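Local coordinates for protein Ulp1-like SUMO protease (Chaetomium thermophilum, PDB 6DG4) that probably cleaves SUMO from its precursors and conjugates as a Ulp1-like cysteine protease, represented here by its C-terminal catalytic domain, at residues F95-L100 with K166-E171; S16-S21 with K245-L250; F70-Y75 with C212-V217; A141-G146 with A184-V189. All blocks are in the same frame, centred on the assembly; numbering follows the deposited sequence. Where two conformers were deposited one is given.

How the contacts relate
Contact 2 joins segments near the two ends of the chain, and the other three lie further in along the sequence. Contact 2 thus encloses all the others, contact 3 encloses contacts 1 and 4, and those two interleave. Contacts 1 and 4, with centres 14 Å apart, meet at helix 163-177, which supplies one side of contact 1 and packs on contact 4: its Leu169 touches Ala141 and its Leu170 Trp186. Contact 3 sits about 7 Å from the centre of the chain, joining two long helices. It touches contact 2 where Tyr75 meets Thr249 and Leu250, and contact 4 where Leu213 approaches Arg144. Contacts 1 and 2, centres 35 Å apart, lie on opposite sides of the chain's centre, so the set spans the molecule.

Contact 1 (F95-L100 with K166-E171); sequences FFWPRL and KAKLLE
Lys168 and Trp97 meet in a helix-helix contact within the papain-like fold of this protease, where helix 163-177 lies beside helix 96-103 and both reach strand 127-134 of the central mixed sheet. The lysine can be followed outward. Its CB already lies 4.0 Å from Trp97 CH2, at the six-membered end of the indole. CG carries the chain on, set beside the backbone N by chi1 of -73°, and CD then comes within 3.9 Å of the same CH2 and 4.1 Å of Trp97 CZ2. The aliphatic stem thus passes the CH2/CZ2 corner of the indole, approaching it obliquely, and the two side chains cross at about a right angle. Leu169, one residue on, adds its CD2, which lies 4.4 Å from Trp97 CZ3. The polar side of the indole faces elsewhere: Trp97 NE1 is hydrogen-bonded to Glu134, which should help set the ring's rotation, while Ile132 and Val165 also pack against it. Beyond CD the lysine, extended until then, bends at chi4 (-62°), and its ammonium turns to water. That one molecule accepts from Lys168 NZ at 3.3 Å and donates to Leu100 O at 3.0 Å.

Contact 2 (S16-S21 with K245-L250); sequences SEEWRS and KGDFTL
Trp19, in the first turn of the N-terminal helix 17-27, forms an edge-to-face (T-shaped) aromatic pair with Phe248 of the C-terminal tail, bringing together segments more than 220 residues apart. This is the tight half of the contact. The edge of the phenyl points at one indole face, with Phe248 CE2 only 3.4 Å from Trp19 CE2; the centroid of the five-membered ring lies 4.6 Å from that of the phenyl, and the planes meet at 59°. Ala237 and Asn241 of helix 228-241 touch both rings, so the pair is wedged against a third element. The indole N-H is used as well: Trp19 NE1 donates to Asp247 OD2 at 2.9 Å, nearly straight at 166°. The oxygen lies in the ring plane but is met on its anti side, 27° out of the carboxylate plane.

The outer half is looser and wetter. Glu18 folds back so that its OE2 stands 3.5 Å above the indole plane, on the face turned away from Phe248. Its OE1 comes no nearer than 4.5 Å to Asp247 OD2, a like-charge approach that might slightly raise the proton affinity of either acid. A single water donates to both oxygens and probably eases the approach. At the helix start Ser16 is the N-cap, its OG accepting from Trp19 N at 3.2 Å.

Contact 3 (F70-Y75 with C212-V217); sequences FYIADY and CLALGV
Segments 70-75 and 212-217, on helices 62-80 and 202-215, come nearest at Ile72 and Ala214, with CA atoms 7.1 Å apart. The small alanine side chain suits so short a spacing, and the fit is very tight: Ile72 CG2 presses on Ala214 CB at 3.3 Å, inside the usual van der Waals distance for two methyls. It is the gamma-2 branch that does the touching, because chi1 of -59° sets CG2 anti to the backbone N while CG1 takes the place beside it. Ile72 also packs on Ala210 and Ile211 of the same neighbouring helix, and Ala214 on Cys89 of strand 89-91.

About a turn along helix 62-80, Tyr75 meets Leu215, the residue after Ala214, and the two side chains cross at about a right angle. One methyl, Leu215 CD2, reaches the ring obliquely, 3.8 Å from Tyr75 CE2 and 4.1 Å from Tyr75 CD2. Beyond the leucine the ring continues to its hydroxyl, which is hydrogen-bonded to Asp251 of the C-terminal tail. Helix 202-215 stops right after this contact in a Schellman motif: Gly216 takes a positive phi of 78°, its N bonds to Leu213 O, and Val217 N reaches back to Cys212 O at 2.8 Å. In papain-like cysteine proteases the nucleophile sits at the N-terminal end of a central helix; helix 202-215 is probably that helix, and this contact lies at its C-terminal end.

Contact 4 (A141-G146 with A184-V189); sequences AVIRPG and AEWQAV
Trp186 turns the six-membered end of its indole to Ile143 and Pro145 where strand 137-144 runs out, beside the five-stranded mixed sheet of this papain-like fold. Ile143 CG2 lies at the ring edge, near its plane, 4.1 Å from Trp186 CZ3. With chi1 at -58° it is the CG2 methyl, opposite the amide nitrogen, that reaches the ring, and CG1 lies beside that nitrogen. Pro145 instead offers a backbone carbon, with its CA 3.9 Å from Trp186 CH2 in an oblique approach.

Around this first shell, Val173 and Leu177 of helix 163-177 touch the indole, and Phe181 meets it with the ring planes at about 30°. Trp186 is buried within a beta-alpha-beta crossover, on the connection from helix 163-177 to the parallel strand 187-188. Backbone bonds of Gln187 to Arg148 and Val150 fix the edge strand just beyond the tryptophan, while Ile143 is bonded through its backbone to Ile128 of strand 127-134. Arg148 also packs on the indole, and its NH1 is hydrogen-bonded to Pro145 O.

Contact 1 (F95-L100 with K166-E171)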
loop_
_atom_site.group_PDB
_atom_site.type_symbol
_atom_site.label_atom_id
_atom_site.label_comp_id
_atom_site.label_asym_id
_atom_site.label_seq_id
_atom_site.Cartn_x
_atom_site.Cartn_y
_atom_site.Cartn_z
ATOM N N PHE A 95 11.240 -0.589 6.266
ATOM C CA PHE A 95 12.646 -0.239 6.376
ATOM C C PHE A 95 13.119 0.635 5.230
ATOM O O PHE A 95 14.189 1.240 5.337
ATOM C CB PHE A 95 13.490 -1.513 6.451
ATOM C CG PHE A 95 13.267 -2.300 7.712
ATOM C CD1 PHE A 95 13.997 -2.017 8.848
ATOM C CD2 PHE A 95 12.306 -3.296 7.774
ATOM C CE1 PHE A 95 13.792 -2.722 10.015
ATOM C CE2 PHE A 95 12.095 -4.006 8.942
ATOM C CZ PHE A 95 12.838 -3.715 10.062
ATOM N N PHE A 96 12.350 0.744 4.147
ATOM C CA PHE A 96 12.877 1.427 2.975
ATOM C C PHE A 96 12.986 2.931 3.198
ATOM O O PHE A 96 14.051 3.520 2.992
ATOM C CB PHE A 96 12.050 1.131 1.732
ATOM C CG PHE A 96 12.595 1.784 0.508
ATOM C CD1 PHE A 96 13.721 1.283 -0.105
ATOM C CD2 PHE A 96 12.013 2.920 -0.006
ATOM C CE1 PHE A 96 14.242 1.886 -1.223
ATOM C CE2 PHE A 96 12.537 3.534 -1.125
ATOM C CZ PHE A 96 13.648 3.011 -1.736
ATOM N N TRP A 97 11.901 3.579 3.603
ATOM C CA TRP A 97 11.958 5.031 3.751
ATOM C C TRP A 97 13.033 5.461 4.741
ATOM O O TRP A 97 13.796 6.389 4.425
ATOM C CB TRP A 97 10.578 5.597 4.089
ATOM C CG TRP A 97 10.545 7.094 4.054
ATOM C CD1 TRP A 97 10.462 7.933 5.122
ATOM C CD2 TRP A 97 10.608 7.928 2.891
ATOM N NE1 TRP A 97 10.466 9.238 4.700
ATOM C CE2 TRP A 97 10.552 9.263 3.333
ATOM C CE3 TRP A 97 10.711 7.675 1.519
ATOM C CZ2 TRP A 97 10.595 10.345 2.453
ATOM C CZ3 TRP A 97 10.745 8.755 0.644
ATOM C CH2 TRP A 97 10.685 10.068 1.116
ATOM N N PRO A 98 13.161 4.857 5.923
ATOM C CA PRO A 98 14.276 5.244 6.806
ATOM C C PRO A 98 15.640 5.044 6.166
ATOM O O PRO A 98 16.542 5.867 6.371
ATOM C CB PRO A 98 14.072 4.371 8.052
ATOM C CG PRO A 98 12.691 3.864 7.980
ATOM C CD PRO A 98 12.232 3.910 6.562
ATOM N N ARG A 99 15.815 3.973 5.389
ATOM C CA ARG A 99 17.082 3.757 4.698
ATOM C C ARG A 99 17.335 4.853 3.674
ATOM O O ARG A 99 18.460 5.351 3.541
ATOM C CB ARG A 99 17.063 2.389 4.017
ATOM C CG ARG A 99 18.347 2.039 3.281
ATOM C CD ARG A 99 19.283 1.304 4.189
ATOM N NE ARG A 99 20.553 0.984 3.548
ATOM C CZ ARG A 99 21.564 0.392 4.174
ATOM N NH1 ARG A 99 21.443 0.049 5.448
ATOM N NH2 ARG A 99 22.690 0.134 3.527
ATOM N N LEU A 100 16.295 5.245 2.938
ATOM C CA LEU A 100 16.445 6.304 1.948
ATOM C C LEU A 100 16.801 7.631 2.612
ATOM O O LEU A 100 17.667 8.366 2.121
ATOM C CB LEU A 100 15.157 6.416 1.130
ATOM C CG LEU A 100 15.233 7.308 -0.105
ATOM C CD1 LEU A 100 16.298 6.800 -1.065
ATOM C CD2 LEU A 100 13.908 7.352 -0.806
ATOM N N LYS A 166 8.356 14.368 -2.814
ATOM C CA LYS A 166 8.397 14.278 -4.270
ATOM C C LYS A 166 9.822 14.385 -4.794
ATOM O O LYS A 166 10.221 13.636 -5.694
ATOM C CB LYS A 166 7.546 15.383 -4.889
ATOM C CG LYS A 166 6.061 15.234 -4.664
ATOM C CD LYS A 166 5.371 16.558 -4.983
ATOM C CE LYS A 166 3.879 16.463 -4.874
ATOM N NZ LYS A 166 3.252 17.787 -5.125
ATOM N N ALA A 167 10.597 15.337 -4.271
ATOM C CA ALA A 167 11.975 15.490 -4.723
ATOM C C ALA A 167 12.806 14.251 -4.406
ATOM O O ALA A 167 13.647 13.837 -5.215
ATOM C CB ALA A 167 12.593 16.732 -4.089
ATOM N N LYS A 168 12.596 13.652 -3.231
ATOM C CA LYS A 168 13.332 12.441 -2.880
ATOM C C LYS A 168 12.953 11.279 -3.787
ATOM O O LYS A 168 13.806 10.457 -4.144
ATOM C CB LYS A 168 13.092 12.094 -1.413
ATOM C CG LYS A 168 13.831 13.039 -0.478
ATOM C CD LYS A 168 13.565 12.731 0.974
ATOM C CE LYS A 168 14.243 13.754 1.868
ATOM N NZ LYS A 168 15.719 13.744 1.706
ATOM N N LEU A 169 11.681 11.194 -4.170
ATOM C CA LEU A 169 11.272 10.154 -5.104
ATOM C C LEU A 169 11.952 10.330 -6.458
ATOM O O LEU A 169 12.392 9.349 -7.067
ATOM C CB LEU A 169 9.753 10.162 -5.252
ATOM C CG LEU A 169 8.952 9.823 -3.991
ATOM C CD1 LEU A 169 7.462 9.954 -4.272
ATOM C CD2 LEU A 169 9.293 8.435 -3.475
ATOM N N LEU A 170 12.029 11.565 -6.961
ATOM C CA LEU A 170 12.690 11.788 -8.243
ATOM C C LEU A 170 14.188 11.515 -8.157
ATOM O O LEU A 170 14.780 11.026 -9.126
ATOM C CB LEU A 170 12.421 13.207 -8.742
ATOM C CG LEU A 170 10.992 13.426 -9.245
ATOM C CD1 LEU A 170 10.681 14.909 -9.367
ATOM C CD2 LEU A 170 10.775 12.753 -10.592
ATOM N N GLU A 171 14.815 11.808 -7.014
ATOM C CA GLU A 171 16.221 11.449 -6.838
ATOM C C GLU A 171 16.406 9.938 -6.912
ATOM O O GLU A 171 17.367 9.447 -7.517
ATOM C CB GLU A 171 16.738 12.005 -5.510
ATOM C CG GLU A 171 16.862 13.527 -5.494
ATOM C CD GLU A 171 17.097 14.110 -4.104
ATOM O OE1 GLU A 171 17.062 13.352 -3.105
ATOM O OE2 GLU A 171 17.310 15.339 -4.011
HETATM O O HOH W 1 16.409 10.693 0.719
#

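Contact 2 (S16-S21 with K245-L250)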
loop_
_atom_site.group_PDB
_atom_site.type_symbol
_atom_site.label_atom_id
_atom_site.label_comp_id
_atom_site.label_asym_id
_atom_site.label_seq_id
_atom_site.Cartn_x
_atom_site.Cartn_y
_atom_site.Cartn_z
ATOM N N SER A 16 -19.793 -10.607 5.202
ATOM C CA SER A 16 -20.714 -11.676 5.538
ATOM C C SER A 16 -20.597 -12.045 7.016
ATOM O O SER A 16 -19.612 -11.732 7.692
ATOM C CB SER A 16 -20.375 -12.926 4.732
ATOM O OG SER A 16 -19.196 -13.523 5.242
ATOM N N GLU A 17 -21.618 -12.736 7.521
ATOM C CA GLU A 17 -21.585 -13.150 8.920
ATOM C C GLU A 17 -20.407 -14.077 9.199
ATOM O O GLU A 17 -19.780 -13.987 10.261
ATOM C CB GLU A 17 -22.918 -13.786 9.316
ATOM C CG GLU A 17 -23.979 -12.745 9.661
ATOM C CD GLU A 17 -25.355 -13.330 9.933
ATOM O OE1 GLU A 17 -25.445 -14.487 10.398
ATOM O OE2 GLU A 17 -26.350 -12.618 9.680
ATOM N N GLU A 18 -20.077 -14.965 8.254
ATOM C CA GLU A 18 -18.929 -15.849 8.448
ATOM C C GLU A 18 -17.651 -15.042 8.647
ATOM O O GLU A 18 -16.863 -15.319 9.557
ATOM C CB GLU A 18 -18.778 -16.804 7.254
ATOM C CG GLU A 18 -17.495 -17.674 7.258
ATOM C CD GLU A 18 -16.642 -17.570 5.979
ATOM O OE1 GLU A 18 -17.156 -17.750 4.846
ATOM O OE2 GLU A 18 -15.426 -17.322 6.124
ATOM N N TRP A 19 -17.417 -14.041 7.799
ATOM C CA TRP A 19 -16.175 -13.285 7.922
ATOM C C TRP A 19 -16.192 -12.368 9.140
ATOM O O TRP A 19 -15.162 -12.192 9.800
ATOM C CB TRP A 19 -15.873 -12.529 6.634
ATOM C CG TRP A 19 -15.208 -13.404 5.627
ATOM C CD1 TRP A 19 -15.727 -13.832 4.446
ATOM C CD2 TRP A 19 -13.900 -13.977 5.723
ATOM N NE1 TRP A 19 -14.823 -14.630 3.795
ATOM C CE2 TRP A 19 -13.692 -14.738 4.559
ATOM C CE3 TRP A 19 -12.883 -13.915 6.680
ATOM C CZ2 TRP A 19 -12.507 -15.429 4.321
ATOM C CZ3 TRP A 19 -11.707 -14.599 6.440
ATOM C CH2 TRP A 19 -11.530 -15.347 5.271
ATOM N N ARG A 20 -17.336 -11.755 9.449
ATOM C CA ARG A 20 -17.424 -10.968 10.673
ATOM C C ARG A 20 -17.088 -11.828 11.882
ATOM O O ARG A 20 -16.312 -11.423 12.757
ATOM C CB ARG A 20 -18.824 -10.379 10.826
ATOM C CG ARG A 20 -19.156 -9.319 9.815
ATOM C CD ARG A 20 -20.649 -9.046 9.794
ATOM N NE ARG A 20 -21.177 -8.747 11.121
ATOM C CZ ARG A 20 -22.464 -8.833 11.451
ATOM N NH1 ARG A 20 -23.359 -9.222 10.552
ATOM N NH2 ARG A 20 -22.854 -8.538 12.683
ATOM N N SER A 21 -17.660 -13.033 11.940
ATOM C CA SER A 21 -17.402 -13.916 13.069
ATOM C C SER A 21 -15.940 -14.331 13.122
ATOM O O SER A 21 -15.362 -14.440 14.208
ATOM C CB SER A 21 -18.298 -15.149 12.956
ATOM O OG SER A 21 -19.649 -14.808 13.191
ATOM N N LYS A 245 -7.687 -12.787 -2.706
ATOM C CA LYS A 245 -7.972 -13.951 -3.527
ATOM C C LYS A 245 -9.221 -14.612 -2.970
ATOM O O LYS A 245 -9.647 -14.334 -1.846
ATOM C CB LYS A 245 -6.790 -14.925 -3.523
ATOM C CG LYS A 245 -6.456 -15.458 -2.149
ATOM C CD LYS A 245 -5.256 -16.398 -2.151
ATOM C CE LYS A 245 -5.046 -16.982 -0.760
ATOM N NZ LYS A 245 -3.973 -18.016 -0.712
ATOM N N GLY A 246 -9.814 -15.494 -3.762
ATOM C CA GLY A 246 -11.012 -16.165 -3.290
ATOM C C GLY A 246 -12.102 -15.147 -3.045
ATOM O O GLY A 246 -12.434 -14.346 -3.923
ATOM N N ASP A 247 -12.653 -15.144 -1.828
ATOM C CA ASP A 247 -13.722 -14.206 -1.521
ATOM C C ASP A 247 -13.267 -12.765 -1.693
ATOM O O ASP A 247 -14.095 -11.883 -1.939
ATOM C CB ASP A 247 -14.205 -14.381 -0.084
ATOM C CG ASP A 247 -15.032 -15.623 0.120
ATOM O OD1 ASP A 247 -15.066 -16.518 -0.749
ATOM O OD2 ASP A 247 -15.669 -15.684 1.183
ATOM N N PHE A 248 -11.966 -12.506 -1.554
ATOM C CA PHE A 248 -11.441 -11.144 -1.556
ATOM C C PHE A 248 -10.618 -10.829 -2.797
ATOM O O PHE A 248 -9.831 -9.880 -2.790
ATOM C CB PHE A 248 -10.682 -10.863 -0.256
ATOM C CG PHE A 248 -11.543 -11.032 0.963
ATOM C CD1 PHE A 248 -12.684 -10.266 1.114
ATOM C CD2 PHE A 248 -11.254 -11.981 1.923
ATOM C CE1 PHE A 248 -13.511 -10.429 2.206
ATOM C CE2 PHE A 248 -12.081 -12.145 3.020
ATOM C CZ PHE A 248 -13.207 -11.373 3.157
ATOM N N THR A 249 -10.807 -11.574 -3.880
ATOM C CA THR A 249 -10.207 -11.153 -5.133
ATOM C C THR A 249 -10.657 -9.734 -5.472
ATOM O O THR A 249 -11.776 -9.314 -5.158
ATOM C CB THR A 249 -10.563 -12.111 -6.267
ATOM O OG1 THR A 249 -9.889 -11.679 -7.455
ATOM C CG2 THR A 249 -12.064 -12.151 -6.517
ATOM N N LEU A 250 -9.753 -8.986 -6.095
ATOM C CA LEU A 250 -10.039 -7.639 -6.568
ATOM C C LEU A 250 -10.481 -7.627 -8.031
ATOM O O LEU A 250 -10.585 -6.550 -8.623
ATOM C CB LEU A 250 -8.820 -6.734 -6.332
ATOM C CG LEU A 250 -8.430 -6.519 -4.860
ATOM C CD1 LEU A 250 -7.031 -5.926 -4.723
ATOM C CD2 LEU A 250 -9.442 -5.637 -4.125
HETATM O O HOH W 2 -15.962 -18.131 2.320
#

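Contact 3 (F70-Y75 with C212-V217)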
loop_
_atom_site.group_PDB
_atom_site.type_symbol
_atom_site.label_atom_id
_atom_site.label_comp_id
_atom_site.label_asym_id
_atom_site.label_seq_id
_atom_site.Cartn_x
_atom_site.Cartn_y
_atom_site.Cartn_z
ATOM N N PHE A 70 1.752 -5.596 0.594
ATOM C CA PHE A 70 2.356 -6.690 -0.162
ATOM C C PHE A 70 1.289 -7.539 -0.849
ATOM O O PHE A 70 1.489 -8.004 -1.977
ATOM C CB PHE A 70 3.237 -7.551 0.750
ATOM C CG PHE A 70 4.677 -7.097 0.817
ATOM C CD1 PHE A 70 5.005 -5.763 1.012
ATOM C CD2 PHE A 70 5.703 -8.015 0.703
ATOM C CE1 PHE A 70 6.335 -5.353 1.061
ATOM C CE2 PHE A 70 7.020 -7.615 0.759
ATOM C CZ PHE A 70 7.337 -6.281 0.948
ATOM N N TYR A 71 0.141 -7.743 -0.193
ATOM C CA TYR A 71 -0.936 -8.505 -0.822
ATOM C C TYR A 71 -1.544 -7.766 -2.012
ATOM O O TYR A 71 -1.979 -8.417 -2.970
ATOM C CB TYR A 71 -2.025 -8.864 0.193
ATOM C CG TYR A 71 -1.718 -10.070 1.070
ATOM C CD1 TYR A 71 -1.200 -11.237 0.531
ATOM C CD2 TYR A 71 -1.967 -10.043 2.434
ATOM C CE1 TYR A 71 -0.930 -12.335 1.315
ATOM C CE2 TYR A 71 -1.696 -11.150 3.235
ATOM C CZ TYR A 71 -1.175 -12.292 2.664
ATOM O OH TYR A 71 -0.898 -13.394 3.446
ATOM N N ILE A 72 -1.599 -6.426 -1.972
ATOM C CA ILE A 72 -2.055 -5.661 -3.132
ATOM C C ILE A 72 -1.154 -5.951 -4.321
ATOM O O ILE A 72 -1.617 -6.273 -5.423
ATOM C CB ILE A 72 -2.065 -4.152 -2.822
ATOM C CG1 ILE A 72 -2.976 -3.829 -1.641
ATOM C CG2 ILE A 72 -2.494 -3.354 -4.053
ATOM C CD1 ILE A 72 -2.845 -2.392 -1.158
ATOM N N ALA A 73 0.153 -5.806 -4.114
ATOM C CA ALA A 73 1.099 -6.024 -5.197
ATOM C C ALA A 73 0.989 -7.440 -5.732
ATOM O O ALA A 73 1.012 -7.657 -6.948
ATOM C CB ALA A 73 2.519 -5.744 -4.712
ATOM N N ASP A 74 0.855 -8.421 -4.841
ATOM C CA ASP A 74 0.786 -9.802 -5.296
ATOM C C ASP A 74 -0.490 -10.070 -6.088
ATOM O O ASP A 74 -0.473 -10.852 -7.047
ATOM C CB ASP A 74 0.903 -10.756 -4.115
ATOM C CG ASP A 74 1.286 -12.140 -4.548
ATOM O OD1 ASP A 74 2.361 -12.291 -5.164
ATOM O OD2 ASP A 74 0.507 -13.068 -4.287
ATOM N N TYR A 75 -1.606 -9.438 -5.708
ATOM C CA TYR A 75 -2.813 -9.550 -6.517
ATOM C C TYR A 75 -2.536 -9.114 -7.955
ATOM O O TYR A 75 -2.885 -9.814 -8.911
ATOM C CB TYR A 75 -3.987 -8.745 -5.926
ATOM C CG TYR A 75 -5.084 -8.659 -6.954
ATOM C CD1 TYR A 75 -6.005 -9.687 -7.113
ATOM C CD2 TYR A 75 -5.139 -7.590 -7.837
ATOM C CE1 TYR A 75 -6.960 -9.632 -8.115
ATOM C CE2 TYR A 75 -6.087 -7.524 -8.826
ATOM C CZ TYR A 75 -6.986 -8.542 -8.968
ATOM O OH TYR A 75 -7.907 -8.456 -9.981
ATOM N N CYS A 212 -6.398 1.473 -4.325
ATOM C CA CYS A 212 -6.928 2.244 -5.442
ATOM C C CYS A 212 -5.864 2.487 -6.507
ATOM O O CYS A 212 -6.080 2.204 -7.690
ATOM C CB CYS A 212 -7.510 3.561 -4.930
ATOM S SG CYS A 212 -9.047 3.356 -3.978
ATOM N N LEU A 213 -4.706 3.015 -6.120
ATOM C CA LEU A 213 -3.697 3.332 -7.127
ATOM C C LEU A 213 -3.220 2.076 -7.853
ATOM O O LEU A 213 -3.032 2.099 -9.074
ATOM C CB LEU A 213 -2.539 4.110 -6.509
ATOM C CG LEU A 213 -2.666 5.632 -6.604
ATOM C CD1 LEU A 213 -2.378 6.102 -8.029
ATOM C CD2 LEU A 213 -4.041 6.105 -6.147
ATOM N N ALA A 214 -3.038 0.967 -7.125
ATOM C CA ALA A 214 -2.574 -0.259 -7.767
ATOM C C ALA A 214 -3.574 -0.771 -8.794
ATOM O O ALA A 214 -3.174 -1.371 -9.799
ATOM C CB ALA A 214 -2.323 -1.349 -6.724
ATOM N N LEU A 215 -4.870 -0.588 -8.535
ATOM C CA LEU A 215 -5.925 -1.058 -9.419
ATOM C C LEU A 215 -6.306 -0.045 -10.485
ATOM O O LEU A 215 -7.087 -0.376 -11.381
ATOM C CB LEU A 215 -7.186 -1.376 -8.616
ATOM C CG LEU A 215 -7.102 -2.565 -7.664
ATOM C CD1 LEU A 215 -8.438 -2.748 -6.973
ATOM C CD2 LEU A 215 -6.703 -3.834 -8.392
ATOM N N GLY A 216 -5.797 1.177 -10.404
ATOM C CA GLY A 216 -6.223 2.208 -11.325
ATOM C C GLY A 216 -7.561 2.830 -11.002
ATOM O O GLY A 216 -8.228 3.335 -11.908
ATOM N N VAL A 217 -7.966 2.811 -9.729
ATOM C CA VAL A 217 -9.238 3.358 -9.269
ATOM C C VAL A 217 -8.992 4.708 -8.613
ATOM O O VAL A 217 -8.026 4.878 -7.862
ATOM C CB VAL A 217 -9.898 2.381 -8.277
ATOM C CG1 VAL A 217 -11.087 3.026 -7.587
ATOM C CG2 VAL A 217 -10.325 1.110 -8.993
#

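Contact 4 (A141-G146 with A184-V189)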
loop_
_atom_site.group_PDB
_atom_site.type_symbol
_atom_site.label_atom_id
_atom_site.label_comp_id
_atom_site.label_asym_id
_atom_site.label_seq_id
_atom_site.Cartn_x
_atom_site.Cartn_y
_atom_site.Cartn_z
ATOM N N ALA A 141 3.800 6.898 -0.882
ATOM C CA ALA A 141 4.427 7.341 -2.117
ATOM C C ALA A 141 4.145 6.299 -3.191
ATOM O O ALA A 141 4.146 5.095 -2.923
ATOM C CB ALA A 141 5.932 7.530 -1.933
ATOM N N VAL A 142 3.889 6.773 -4.404
ATOM C CA VAL A 142 3.580 5.908 -5.534
ATOM C C VAL A 142 4.401 6.394 -6.715
ATOM O O VAL A 142 4.271 7.549 -7.135
ATOM C CB VAL A 142 2.082 5.916 -5.881
ATOM C CG1 VAL A 142 1.786 4.941 -7.025
ATOM C CG2 VAL A 142 1.247 5.572 -4.661
ATOM N N ILE A 143 5.245 5.528 -7.244
ATOM C CA ILE A 143 5.940 5.795 -8.492
ATOM C C ILE A 143 5.251 4.972 -9.569
ATOM O O ILE A 143 4.958 3.785 -9.364
ATOM C CB ILE A 143 7.435 5.454 -8.386
ATOM C CG1 ILE A 143 8.089 6.264 -7.261
ATOM C CG2 ILE A 143 8.131 5.719 -9.716
ATOM C CD1 ILE A 143 9.522 5.835 -6.935
ATOM N N ARG A 144 4.960 5.604 -10.701
ATOM C CA ARG A 144 4.296 4.947 -11.827
ATOM C C ARG A 144 5.242 5.042 -13.015
ATOM O O ARG A 144 5.186 6.008 -13.794
ATOM C CB ARG A 144 2.940 5.586 -12.102
ATOM C CG ARG A 144 2.007 5.542 -10.895
ATOM C CD ARG A 144 0.723 6.296 -11.156
ATOM N NE ARG A 144 -0.301 5.434 -11.726
ATOM C CZ ARG A 144 -1.403 5.864 -12.327
ATOM N NH1 ARG A 144 -1.603 7.163 -12.508
ATOM N NH2 ARG A 144 -2.296 4.981 -12.760
ATOM N N PRO A 145 6.150 4.075 -13.180
ATOM C CA PRO A 145 7.209 4.242 -14.189
ATOM C C PRO A 145 6.712 4.352 -15.618
ATOM O O PRO A 145 7.294 5.110 -16.401
ATOM C CB PRO A 145 8.090 3.003 -13.970
ATOM C CG PRO A 145 7.900 2.695 -12.502
ATOM C CD PRO A 145 6.425 2.929 -12.291
ATOM N N GLY A 146 5.672 3.607 -15.997
ATOM C CA GLY A 146 5.153 3.723 -17.350
ATOM C C GLY A 146 4.602 5.101 -17.646
ATOM O O GLY A 146 4.591 5.538 -18.802
ATOM N N ALA A 184 13.097 15.974 -17.784
ATOM C CA ALA A 184 11.952 16.804 -18.136
ATOM C C ALA A 184 10.716 15.984 -18.477
ATOM O O ALA A 184 9.608 16.529 -18.467
ATOM C CB ALA A 184 12.304 17.731 -19.302
ATOM N N GLU A 185 10.875 14.701 -18.793
ATOM C CA GLU A 185 9.734 13.846 -19.101
ATOM C C GLU A 185 9.130 13.200 -17.863
ATOM O O GLU A 185 8.072 12.577 -17.970
ATOM C CB GLU A 185 10.115 12.809 -20.172
ATOM C CG GLU A 185 10.211 13.453 -21.567
ATOM C CD GLU A 185 10.760 12.557 -22.670
ATOM O OE1 GLU A 185 10.236 11.442 -22.887
ATOM O OE2 GLU A 185 11.705 13.001 -23.356
ATOM N N TRP A 186 9.751 13.365 -16.698
ATOM C CA TRP A 186 9.195 12.947 -15.420
ATOM C C TRP A 186 8.506 14.128 -14.747
ATOM O O TRP A 186 8.885 15.286 -14.940
ATOM C CB TRP A 186 10.304 12.412 -14.501
ATOM C CG TRP A 186 10.686 11.006 -14.837
ATOM C CD1 TRP A 186 11.542 10.597 -15.821
ATOM C CD2 TRP A 186 10.192 9.816 -14.215
ATOM N NE1 TRP A 186 11.621 9.223 -15.840
ATOM C CE2 TRP A 186 10.795 8.722 -14.868
ATOM C CE3 TRP A 186 9.305 9.570 -13.162
ATOM C CZ2 TRP A 186 10.533 7.405 -14.501
ATOM C CZ3 TRP A 186 9.050 8.267 -12.802
ATOM C CH2 TRP A 186 9.653 7.198 -13.472
ATOM N N GLN A 187 7.477 13.828 -13.960
ATOM C CA GLN A 187 6.836 14.870 -13.181
ATOM C C GLN A 187 6.241 14.294 -11.910
ATOM O O GLN A 187 5.937 13.101 -11.814
ATOM C CB GLN A 187 5.733 15.598 -13.949
ATOM C CG GLN A 187 4.609 14.725 -14.407
ATOM C CD GLN A 187 3.737 15.433 -15.425
ATOM O OE1 GLN A 187 2.963 16.330 -15.083
ATOM N NE2 GLN A 187 3.868 15.045 -16.690
ATOM N N ALA A 188 6.093 15.169 -10.930
ATOM C CA ALA A 188 5.349 14.864 -9.723
ATOM C C ALA A 188 3.892 15.232 -9.968
ATOM O O ALA A 188 3.595 16.316 -10.480
ATOM C CB ALA A 188 5.911 15.657 -8.546
ATOM N N VAL A 189 2.990 14.316 -9.628
ATOM C CA VAL A 189 1.562 14.492 -9.853
ATOM C C VAL A 189 0.845 14.280 -8.529
ATOM O O VAL A 189 1.092 13.285 -7.837
ATOM C CB VAL A 189 1.027 13.498 -10.901
ATOM C CG1 VAL A 189 -0.496 13.545 -10.966
ATOM C CG2 VAL A 189 1.644 13.784 -12.268
#